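Local coordinates for protein maleylacetate reductase (Agrobacterium tumefaciens, PDB 3HL0) that probably catalyses the NADH-dependent reduction of maleylacetate to 3-oxoadipate in the breakdown of gamma-resorcylate, as a member of the iron-containing alcohol dehydrogenase family, at residues 39-42 against 48-51; 50-55 against 92-97. One frame throughout, in Å; residues are numbered along the deposited sequence.

Interaction 1 of 2, residues 39-42 against 48-51; sequences VLST and DAEA. With NAD (nicotinamide-adenine-dinucleotide), chain D.
Ala49 packs against Val39 and Ser41 to make this contact. The methyl CB of Ala49 lies 3.7 Å from CB of Ser41 and 3.6 Å from OG of Ser41, and the apolar part is completed by CG1 of Val39, 4.0 Å from Ala49 CB. That branch stands anti to the backbone N (chi1 -176°), which also brings Val39 CG1 to 3.8 Å from the carbonyl O of Ala49. With so small a residue at the interface, the backbones come close: CA of Ser41 and CA of Ala49 are 6.2 Å apart, and all three residues are buried.

The contact joins the strand and helix of a beta-alpha-beta unit, in which helix 46-56 follows strand 37-40 and packs on the parallel sheet before strand 60-64.

Ser41 OG donates a 2.9 Å hydrogen bond to Thr42 O, approaching 31° out of the carbonyl plane, so the hydroxyl that lies against the methyl has its own acceptor.

Thr42, in the loop that follows, meets the cofactor. Its OG1 donates to O2B on the adenosine ribose of NAD at 2.7 Å, and Gln44 and Gln45, further along the connection, also hydrogen-bond the cofactor.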
ATOM      1  N   VAL A  39     -10.578 -18.967  -5.515  1.00  8.71           N
ATOM      2  CA  VAL A  39     -10.807 -17.514  -5.461  1.00  8.67           C
ATOM      3  C   VAL A  39      -9.542 -16.838  -4.912  1.00  8.88           C
ATOM      4  O   VAL A  39      -8.989 -17.291  -3.898  1.00  9.89           O
ATOM      5  CB  VAL A  39     -12.039 -17.171  -4.566  1.00  8.97           C
ATOM      6  CG1 VAL A  39     -12.320 -15.640  -4.606  1.00 10.90           C
ATOM      7  CG2 VAL A  39     -13.269 -17.925  -5.025  1.00  9.91           C
ATOM      8  N   LEU A  40      -9.089 -15.766  -5.558  1.00  8.99           N
ATOM      9  CA  LEU A  40      -7.844 -15.113  -5.190  1.00  8.02           C
ATOM     10  C   LEU A  40      -8.094 -13.687  -4.678  1.00  9.92           C
ATOM     11  O   LEU A  40      -8.967 -12.978  -5.184  1.00 10.42           O
ATOM     12  CB  LEU A  40      -6.945 -15.000  -6.441  1.00  8.83           C
ATOM     13  CG  LEU A  40      -6.650 -16.289  -7.192  1.00  8.11           C
ATOM     14  CD1 LEU A  40      -5.818 -15.878  -8.408  1.00  7.79           C
ATOM     15  CD2 LEU A  40      -5.912 -17.299  -6.307  1.00  8.73           C
ATOM     16  N   SER A  41      -7.306 -13.263  -3.694  1.00  9.60           N
ATOM     17  CA  SER A  41      -7.307 -11.859  -3.232  1.00 10.90           C
ATOM     18  C   SER A  41      -6.022 -11.518  -2.506  1.00 10.97           C
ATOM     19  O   SER A  41      -5.202 -12.393  -2.231  1.00 11.23           O
ATOM     20  CB  SER A  41      -8.476 -11.576  -2.267  1.00 11.04           C
ATOM     21  OG  SER A  41      -8.237 -12.167  -1.009  1.00 13.44           O
ATOM     22  N   THR A  42      -5.854 -10.236  -2.229  1.00 12.02           N
ATOM     23  CA  THR A  42      -4.887  -9.758  -1.258  1.00 13.89           C
ATOM     24  C   THR A  42      -5.455  -9.911   0.168  1.00 15.19           C
ATOM     25  O   THR A  42      -6.653 -10.224   0.365  1.00 15.00           O
ATOM     26  CB  THR A  42      -4.609  -8.259  -1.468  1.00 13.95           C
ATOM     27  OG1 THR A  42      -5.842  -7.559  -1.260  1.00 15.55           O
ATOM     28  CG2 THR A  42      -4.028  -7.965  -2.823  1.00 12.85           C
ATOM     29  N   ASP A  48     -14.029 -10.197   1.311  1.00 20.64           N
ATOM     30  CA  ASP A  48     -14.845 -10.259   0.089  1.00 20.43           C
ATOM     31  C   ASP A  48     -14.626 -11.570  -0.703  1.00 19.22           C
ATOM     32  O   ASP A  48     -15.583 -12.168  -1.217  1.00 18.25           O
ATOM     33  CB  ASP A  48     -14.609  -9.026  -0.769  1.00 22.12           C
ATOM     34  CG  ASP A  48     -15.100  -7.736  -0.086  1.00 26.01           C
ATOM     35  OD1 ASP A  48     -15.864  -7.813   0.913  1.00 28.75           O
ATOM     36  OD2 ASP A  48     -14.717  -6.639  -0.545  1.00 30.88           O
ATOM     37  N   ALA A  49     -13.376 -12.020  -0.741  1.00 17.87           N
ATOM     38  CA  ALA A  49     -13.012 -13.274  -1.407  1.00 16.67           C
ATOM     39  C   ALA A  49     -13.658 -14.469  -0.718  1.00 15.96           C
ATOM     40  O   ALA A  49     -14.200 -15.385  -1.359  1.00 15.26           O
ATOM     41  CB  ALA A  49     -11.529 -13.431  -1.427  1.00 16.08           C
ATOM     42  N   GLU A  50     -13.638 -14.423   0.608  1.00 15.19           N
ATOM     43  CA  GLU A  50     -14.284 -15.457   1.398  1.00 14.47           C
ATOM     44  C   GLU A  50     -15.803 -15.435   1.240  1.00 13.99           C
ATOM     45  O   GLU A  50     -16.420 -16.503   1.164  1.00 12.87           O
ATOM     46  CB  GLU A  50     -13.876 -15.314   2.867  1.00 14.89           C
ATOM     47  CG  GLU A  50     -12.446 -15.740   3.079  1.00 17.42           C
ATOM     48  CD  GLU A  50     -11.864 -15.287   4.395  1.00 24.58           C
ATOM     49  OE1 GLU A  50     -12.541 -14.593   5.196  1.00 27.35           O
ATOM     50  OE2 GLU A  50     -10.695 -15.651   4.635  1.00 28.10           O
ATOM     51  N   ALA A  51     -16.394 -14.241   1.162  1.00 14.31           N
ATOM     52  CA  ALA A  51     -17.862 -14.158   1.009  1.00 14.74           C
ATOM     53  C   ALA A  51     -18.264 -14.708  -0.371  1.00 14.58           C
ATOM     54  O   ALA A  51     -19.231 -15.476  -0.492  1.00 13.92           O
ATOM     55  CB  ALA A  51     -18.363 -12.743   1.198  1.00 15.67           C
TER
HETATM   56  PA  NAD D 402      -3.280  -3.163  -6.241  1.00 18.28           P
HETATM   57  O1A NAD D 402      -3.906  -4.315  -6.947  1.00 16.69           O
HETATM   58  O2A NAD D 402      -1.855  -3.272  -5.856  1.00 20.49           O
HETATM   59  O5B NAD D 402      -4.245  -2.721  -5.050  1.00 19.35           O
HETATM   60  C5B NAD D 402      -3.739  -1.826  -4.054  1.00 21.86           C
HETATM   61  C4B NAD D 402      -4.508  -2.093  -2.769  1.00 20.35           C
HETATM   62  O4B NAD D 402      -5.862  -1.676  -2.946  1.00 22.16           O
HETATM   63  C3B NAD D 402      -4.517  -3.588  -2.400  1.00 21.82           C
HETATM   64  O3B NAD D 402      -4.283  -3.794  -0.994  1.00 26.20           O
HETATM   65  C2B NAD D 402      -5.921  -3.994  -2.788  1.00 21.87           C
HETATM   66  O2B NAD D 402      -6.414  -5.085  -2.037  1.00 19.52           O
HETATM   67  C1B NAD D 402      -6.732  -2.717  -2.527  1.00 18.62           C
HETATM   68  N9A NAD D 402      -7.986  -2.647  -3.316  1.00 18.30           N
HETATM   69  C8A NAD D 402      -8.124  -2.824  -4.679  1.00 19.30           C
HETATM   70  N7A NAD D 402      -9.426  -2.670  -5.010  1.00 17.61           N
HETATM   71  C5A NAD D 402     -10.147  -2.410  -3.874  1.00 18.67           C
HETATM   72  C6A NAD D 402     -11.504  -2.184  -3.648  1.00 20.87           C
HETATM   73  N6A NAD D 402     -12.400  -1.895  -4.626  1.00 17.06           N
HETATM   74  N1A NAD D 402     -11.882  -1.963  -2.322  1.00 19.59           N
HETATM   75  C2A NAD D 402     -10.954  -1.942  -1.304  1.00 21.13           C
HETATM   76  N3A NAD D 402      -9.618  -2.153  -1.525  1.00 20.06           N
HETATM   77  C4A NAD D 402      -9.229  -2.388  -2.812  1.00 18.54           C
HETATM   78  O3  NAD D 402      -3.310  -1.822  -7.174  1.00 15.23           O
HETATM   79  PN  NAD D 402      -3.448  -1.652  -8.782  1.00 15.51           P
HETATM   80  O1N NAD D 402      -2.985  -0.257  -9.046  1.00 15.41           O
HETATM   81  O2N NAD D 402      -4.814  -2.056  -9.109  1.00 14.13           O
HETATM   82  O5D NAD D 402      -2.392  -2.666  -9.427  1.00 15.61           O
HETATM   83  C5D NAD D 402      -0.997  -2.382  -9.471  1.00 18.01           C
HETATM   84  C4D NAD D 402      -0.298  -3.654  -9.952  1.00 18.92           C
HETATM   85  O4D NAD D 402      -0.891  -4.047 -11.182  1.00 17.82           O
HETATM   86  C3D NAD D 402       1.167  -3.362 -10.253  1.00 19.47           C
HETATM   87  O3D NAD D 402       1.915  -4.554  -9.964  1.00 19.40           O
HETATM   88  C2D NAD D 402       1.154  -3.079 -11.737  1.00 20.29           C
HETATM   89  O2D NAD D 402       2.409  -3.274 -12.390  1.00 20.37           O
HETATM   90  C1D NAD D 402       0.092  -4.055 -12.210  1.00 18.47           C
HETATM   91  N1N NAD D 402      -0.521  -3.683 -13.478  1.00 19.70           N
HETATM   92  C2N NAD D 402      -0.390  -4.573 -14.502  1.00 18.89           C
HETATM   93  C3N NAD D 402      -0.952  -4.270 -15.724  1.00 19.64           C
HETATM   94  C7N NAD D 402      -0.780  -5.320 -16.744  1.00 20.23           C
HETATM   95  O7N NAD D 402      -1.402  -5.063 -17.906  1.00 17.11           O
HETATM   96  N7N NAD D 402      -0.046  -6.434 -16.508  1.00 18.78           N
HETATM   97  C4N NAD D 402      -1.714  -3.071 -15.951  1.00 19.06           C
HETATM   98  C5N NAD D 402      -1.829  -2.172 -14.889  1.00 19.02           C
HETATM   99  C6N NAD D 402      -1.222  -2.489 -13.660  1.00 18.67           C

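Interaction 2 of 2, residues 50-55 against 92-97; sequences EALASR and VSLGGG. With NAD (nicotinamide-adenine-dinucleotide), chain D.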
ATOM      1  N   GLU A  50     -13.638 -14.423   0.608  1.00 15.19           N
ATOM      2  CA  GLU A  50     -14.284 -15.457   1.398  1.00 14.47           C
ATOM      3  C   GLU A  50     -15.803 -15.435   1.240  1.00 13.99           C
ATOM      4  O   GLU A  50     -16.420 -16.503   1.164  1.00 12.87           O
ATOM      5  CB  GLU A  50     -13.876 -15.314   2.867  1.00 14.89           C
ATOM      6  CG  GLU A  50     -12.446 -15.740   3.079  1.00 17.42           C
ATOM      7  CD  GLU A  50     -11.864 -15.287   4.395  1.00 24.58           C
ATOM      8  OE1 GLU A  50     -12.541 -14.593   5.196  1.00 27.35           O
ATOM      9  OE2 GLU A  50     -10.695 -15.651   4.635  1.00 28.10           O
ATOM     10  N   ALA A  51     -16.394 -14.241   1.162  1.00 14.31           N
ATOM     11  CA  ALA A  51     -17.862 -14.158   1.009  1.00 14.74           C
ATOM     12  C   ALA A  51     -18.264 -14.708  -0.371  1.00 14.58           C
ATOM     13  O   ALA A  51     -19.231 -15.476  -0.492  1.00 13.92           O
ATOM     14  CB  ALA A  51     -18.363 -12.743   1.198  1.00 15.67           C
ATOM     15  N   LEU A  52     -17.508 -14.340  -1.410  1.00 13.88           N
ATOM     16  CA  LEU A  52     -17.768 -14.894  -2.755  1.00 13.21           C
ATOM     17  C   LEU A  52     -17.637 -16.426  -2.790  1.00 13.12           C
ATOM     18  O   LEU A  52     -18.475 -17.156  -3.355  1.00 12.57           O
ATOM     19  CB  LEU A  52     -16.826 -14.269  -3.784  1.00 13.25           C
ATOM     20  CG  LEU A  52     -16.913 -14.887  -5.187  1.00 14.03           C
ATOM     21  CD1 LEU A  52     -18.322 -14.767  -5.768  1.00 17.95           C
ATOM     22  CD2 LEU A  52     -15.838 -14.206  -6.051  1.00 14.56           C
ATOM     23  N   ALA A  53     -16.547 -16.921  -2.226  1.00 12.18           N
ATOM     24  CA  ALA A  53     -16.355 -18.366  -2.181  1.00 12.42           C
ATOM     25  C   ALA A  53     -17.534 -19.068  -1.490  1.00 12.70           C
ATOM     26  O   ALA A  53     -18.039 -20.098  -1.948  1.00 12.35           O
ATOM     27  CB  ALA A  53     -15.067 -18.689  -1.464  1.00 12.41           C
ATOM     28  N   SER A  54     -17.987 -18.474  -0.387  1.00 12.62           N
ATOM     29  CA  SER A  54     -19.130 -19.005   0.323  1.00 13.08           C
ATOM     30  C   SER A  54     -20.387 -19.098  -0.567  1.00 12.90           C
ATOM     31  O   SER A  54     -21.059 -20.124  -0.604  1.00 12.34           O
ATOM     32  CB  SER A  54     -19.385 -18.125   1.545  1.00 12.85           C
ATOM     33  OG  SER A  54     -20.296 -18.762   2.383  1.00 17.37           O
ATOM     34  N   ARG A  55     -20.674 -18.048  -1.318  1.00 12.78           N
ATOM     35  CA  ARG A  55     -21.872 -18.049  -2.153  1.00 13.99           C
ATOM     36  C   ARG A  55     -21.749 -19.051  -3.302  1.00 13.86           C
ATOM     37  O   ARG A  55     -22.748 -19.570  -3.771  1.00 14.01           O
ATOM     38  CB  ARG A  55     -22.140 -16.662  -2.722  1.00 14.69           C
ATOM     39  CG  ARG A  55     -22.504 -15.616  -1.673  1.00 19.44           C
ATOM     40  CD  ARG A  55     -22.881 -14.320  -2.397  1.00 25.59           C
ATOM     41  NE  ARG A  55     -21.751 -13.710  -3.096  1.00 30.50           N
ATOM     42  CZ  ARG A  55     -20.914 -12.830  -2.541  1.00 33.45           C
ATOM     43  NH1 ARG A  55     -21.083 -12.466  -1.272  1.00 35.11           N
ATOM     44  NH2 ARG A  55     -19.920 -12.308  -3.263  1.00 33.26           N
ATOM     45  N   VAL A  92     -10.543 -17.348  -9.819  1.00  8.88           N
ATOM     46  CA  VAL A  92     -11.430 -16.191  -9.840  1.00  9.43           C
ATOM     47  C   VAL A  92     -10.644 -15.119  -9.094  1.00  9.51           C
ATOM     48  O   VAL A  92     -10.447 -15.220  -7.908  1.00  9.54           O
ATOM     49  CB  VAL A  92     -12.778 -16.485  -9.156  1.00  9.12           C
ATOM     50  CG1 VAL A  92     -13.574 -15.195  -9.046  1.00  9.69           C
ATOM     51  CG2 VAL A  92     -13.609 -17.552  -9.959  1.00 11.30           C
ATOM     52  N   SER A  93     -10.189 -14.109  -9.827  1.00  9.07           N
ATOM     53  CA  SER A  93      -9.299 -13.108  -9.252  1.00 10.33           C
ATOM     54  C   SER A  93     -10.123 -11.913  -8.853  1.00 10.87           C
ATOM     55  O   SER A  93     -10.598 -11.195  -9.717  1.00 11.76           O
ATOM     56  CB  SER A  93      -8.275 -12.672 -10.289  1.00 11.88           C
ATOM     57  OG  SER A  93      -7.553 -13.825 -10.729  1.00 13.30           O
ATOM     58  N   LEU A  94     -10.287 -11.683  -7.553  1.00 10.34           N
ATOM     59  CA  LEU A  94     -11.149 -10.587  -7.069  1.00 10.91           C
ATOM     60  C   LEU A  94     -10.254  -9.499  -6.480  1.00 10.82           C
ATOM     61  O   LEU A  94      -9.660  -9.691  -5.394  1.00 11.51           O
ATOM     62  CB  LEU A  94     -12.099 -11.140  -6.007  1.00 11.06           C
ATOM     63  CG  LEU A  94     -12.975 -10.088  -5.323  1.00 12.76           C
ATOM     64  CD1 LEU A  94     -13.969  -9.475  -6.268  1.00 16.31           C
ATOM     65  CD2 LEU A  94     -13.690 -10.784  -4.155  1.00 16.78           C
ATOM     66  N   GLY A  95     -10.063  -8.389  -7.190  1.00 11.20           N
ATOM     67  CA  GLY A  95      -9.131  -7.352  -6.680  1.00 11.15           C
ATOM     68  C   GLY A  95      -8.586  -6.496  -7.789  1.00 11.08           C
ATOM     69  O   GLY A  95      -9.146  -6.497  -8.900  1.00  9.90           O
ATOM     70  N   GLY A  96      -7.508  -5.769  -7.485  1.00 10.98           N
ATOM     71  CA  GLY A  96      -6.877  -4.894  -8.452  1.00 11.91           C
ATOM     72  C   GLY A  96      -5.767  -5.617  -9.228  1.00 11.34           C
ATOM     73  O   GLY A  96      -5.751  -6.859  -9.291  1.00 11.81           O
ATOM     74  N   GLY A  97      -4.900  -4.836  -9.853  1.00 10.88           N
ATOM     75  CA  GLY A  97      -3.820  -5.324 -10.688  1.00 10.58           C
ATOM     76  C   GLY A  97      -2.959  -6.347  -9.967  1.00 11.20           C
ATOM     77  O   GLY A  97      -2.510  -7.282 -10.589  1.00 10.99           O
TER
HETATM   78  PA  NAD D 402      -3.280  -3.163  -6.241  1.00 18.28           P
HETATM   79  O1A NAD D 402      -3.906  -4.315  -6.947  1.00 16.69           O
HETATM   80  O2A NAD D 402      -1.855  -3.272  -5.856  1.00 20.49           O
HETATM   81  O5B NAD D 402      -4.245  -2.721  -5.050  1.00 19.35           O
HETATM   82  C5B NAD D 402      -3.739  -1.826  -4.054  1.00 21.86           C
HETATM   83  C4B NAD D 402      -4.508  -2.093  -2.769  1.00 20.35           C
HETATM   84  O4B NAD D 402      -5.862  -1.676  -2.946  1.00 22.16           O
HETATM   85  C3B NAD D 402      -4.517  -3.588  -2.400  1.00 21.82           C
HETATM   86  O3B NAD D 402      -4.283  -3.794  -0.994  1.00 26.20           O
HETATM   87  C2B NAD D 402      -5.921  -3.994  -2.788  1.00 21.87           C
HETATM   88  O2B NAD D 402      -6.414  -5.085  -2.037  1.00 19.52           O
HETATM   89  C1B NAD D 402      -6.732  -2.717  -2.527  1.00 18.62           C
HETATM   90  N9A NAD D 402      -7.986  -2.647  -3.316  1.00 18.30           N
HETATM   91  C8A NAD D 402      -8.124  -2.824  -4.679  1.00 19.30           C
HETATM   92  N7A NAD D 402      -9.426  -2.670  -5.010  1.00 17.61           N
HETATM   93  C5A NAD D 402     -10.147  -2.410  -3.874  1.00 18.67           C
HETATM   94  C6A NAD D 402     -11.504  -2.184  -3.648  1.00 20.87           C
HETATM   95  N6A NAD D 402     -12.400  -1.895  -4.626  1.00 17.06           N
HETATM   96  N1A NAD D 402     -11.882  -1.963  -2.322  1.00 19.59           N
HETATM   97  C2A NAD D 402     -10.954  -1.942  -1.304  1.00 21.13           C
HETATM   98  N3A NAD D 402      -9.618  -2.153  -1.525  1.00 20.06           N
HETATM   99  C4A NAD D 402      -9.229  -2.388  -2.812  1.00 18.54           C
HETATM  100  O3  NAD D 402      -3.310  -1.822  -7.174  1.00 15.23           O
HETATM  101  PN  NAD D 402      -3.448  -1.652  -8.782  1.00 15.51           P
HETATM  102  O1N NAD D 402      -2.985  -0.257  -9.046  1.00 15.41           O
HETATM  103  O2N NAD D 402      -4.814  -2.056  -9.109  1.00 14.13           O
HETATM  104  O5D NAD D 402      -2.392  -2.666  -9.427  1.00 15.61           O
HETATM  105  C5D NAD D 402      -0.997  -2.382  -9.471  1.00 18.01           C
HETATM  106  C4D NAD D 402      -0.298  -3.654  -9.952  1.00 18.92           C
HETATM  107  O4D NAD D 402      -0.891  -4.047 -11.182  1.00 17.82           O
HETATM  108  C3D NAD D 402       1.167  -3.362 -10.253  1.00 19.47           C
HETATM  109  O3D NAD D 402       1.915  -4.554  -9.964  1.00 19.40           O
HETATM  110  C2D NAD D 402       1.154  -3.079 -11.737  1.00 20.29           C
HETATM  111  O2D NAD D 402       2.409  -3.274 -12.390  1.00 20.37           O
HETATM  112  C1D NAD D 402       0.092  -4.055 -12.210  1.00 18.47           C
HETATM  113  N1N NAD D 402      -0.521  -3.683 -13.478  1.00 19.70           N
HETATM  114  C2N NAD D 402      -0.390  -4.573 -14.502  1.00 18.89           C
HETATM  115  C3N NAD D 402      -0.952  -4.270 -15.724  1.00 19.64           C
HETATM  116  C7N NAD D 402      -0.780  -5.320 -16.744  1.00 20.23           C
HETATM  117  O7N NAD D 402      -1.402  -5.063 -17.906  1.00 17.11           O
HETATM  118  N7N NAD D 402      -0.046  -6.434 -16.508  1.00 18.78           N
HETATM  119  C4N NAD D 402      -1.714  -3.071 -15.951  1.00 19.06           C
HETATM  120  C5N NAD D 402      -1.829  -2.172 -14.889  1.00 19.02           C
HETATM  121  C6N NAD D 402      -1.222  -2.489 -13.660  1.00 18.67           C
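Leu52 lays its CD2 methyl against CG1 of Val92 at 3.9 Å, the two side chains crossing at a slant, and the same methyl approaches CD2 of Leu94 at 4.5 Å. The contact belongs to the Rossmann-like nucleotide-binding part of this dehydrogenase, where helix 46-56 packs on a parallel sheet and strand 90-95 runs into a glycine-rich turn at the dinucleotide.

Reach, more than backbone proximity, explains the pairing: the nearest CA atoms, those of Leu52 and Leu94, are 9.0 Å apart. The gap is filled by the branched ends of the side chains. Leu52 carries CG opposite its backbone N (chi1 174°), and Val92 sends CG1 in the corresponding direction (chi1 172°), so the branches meet between helix and sheet. Val92 and Leu94, two residues apart on the strand, both direct their CB toward the helix, whereas that of the intervening Ser93 points away. Ile117 of strand 113-118 touches Leu52, Val92 and Leu94, and Val39 of strand 37-40 also touches Leu52, which places this leucine over several strands of the sheet. Leu94 additionally packs on Thr119 and Leu157, both NAD-binding residues, linking the apolar layer to the cofactor pocket.

Three glycines take the chain from the strand end at Gly95 through the N-cap residue Gly96 into helix 97-110, which starts at Gly97. The main chain of Gly96 and Gly97 lies directly against the cofactor, Gly96 C being 3.2 Å from NAD O1A. The diphosphate sits at the helix N-terminus, whose dipole probably favours its negative charge. Gly97 N donates to NAD O2N at 2.9 Å, with an N-H...O angle of 163°.

Overall arrangement
The two contacts lie side by side, their centres 4 Å apart, and share helix 46-56: interaction 1 uses residues 48-51 and interaction 2 continues from 50 to 55. Along the chain the order is strand 37-40, the helix, then strand 90-95. These strands are parallel neighbours in the six-stranded sheet, joined by probable hydrogen bonds from Leu40 N to Val92 O (2.8 Å) and from Leu94 N to Leu40 O (3.0 Å). The helix therefore spans both strands on one face. Each strand segment then runs on to NAD, one reaching the adenosine ribose and the other the diphosphate, so a common packed layer underlies two parts of the cofactor site.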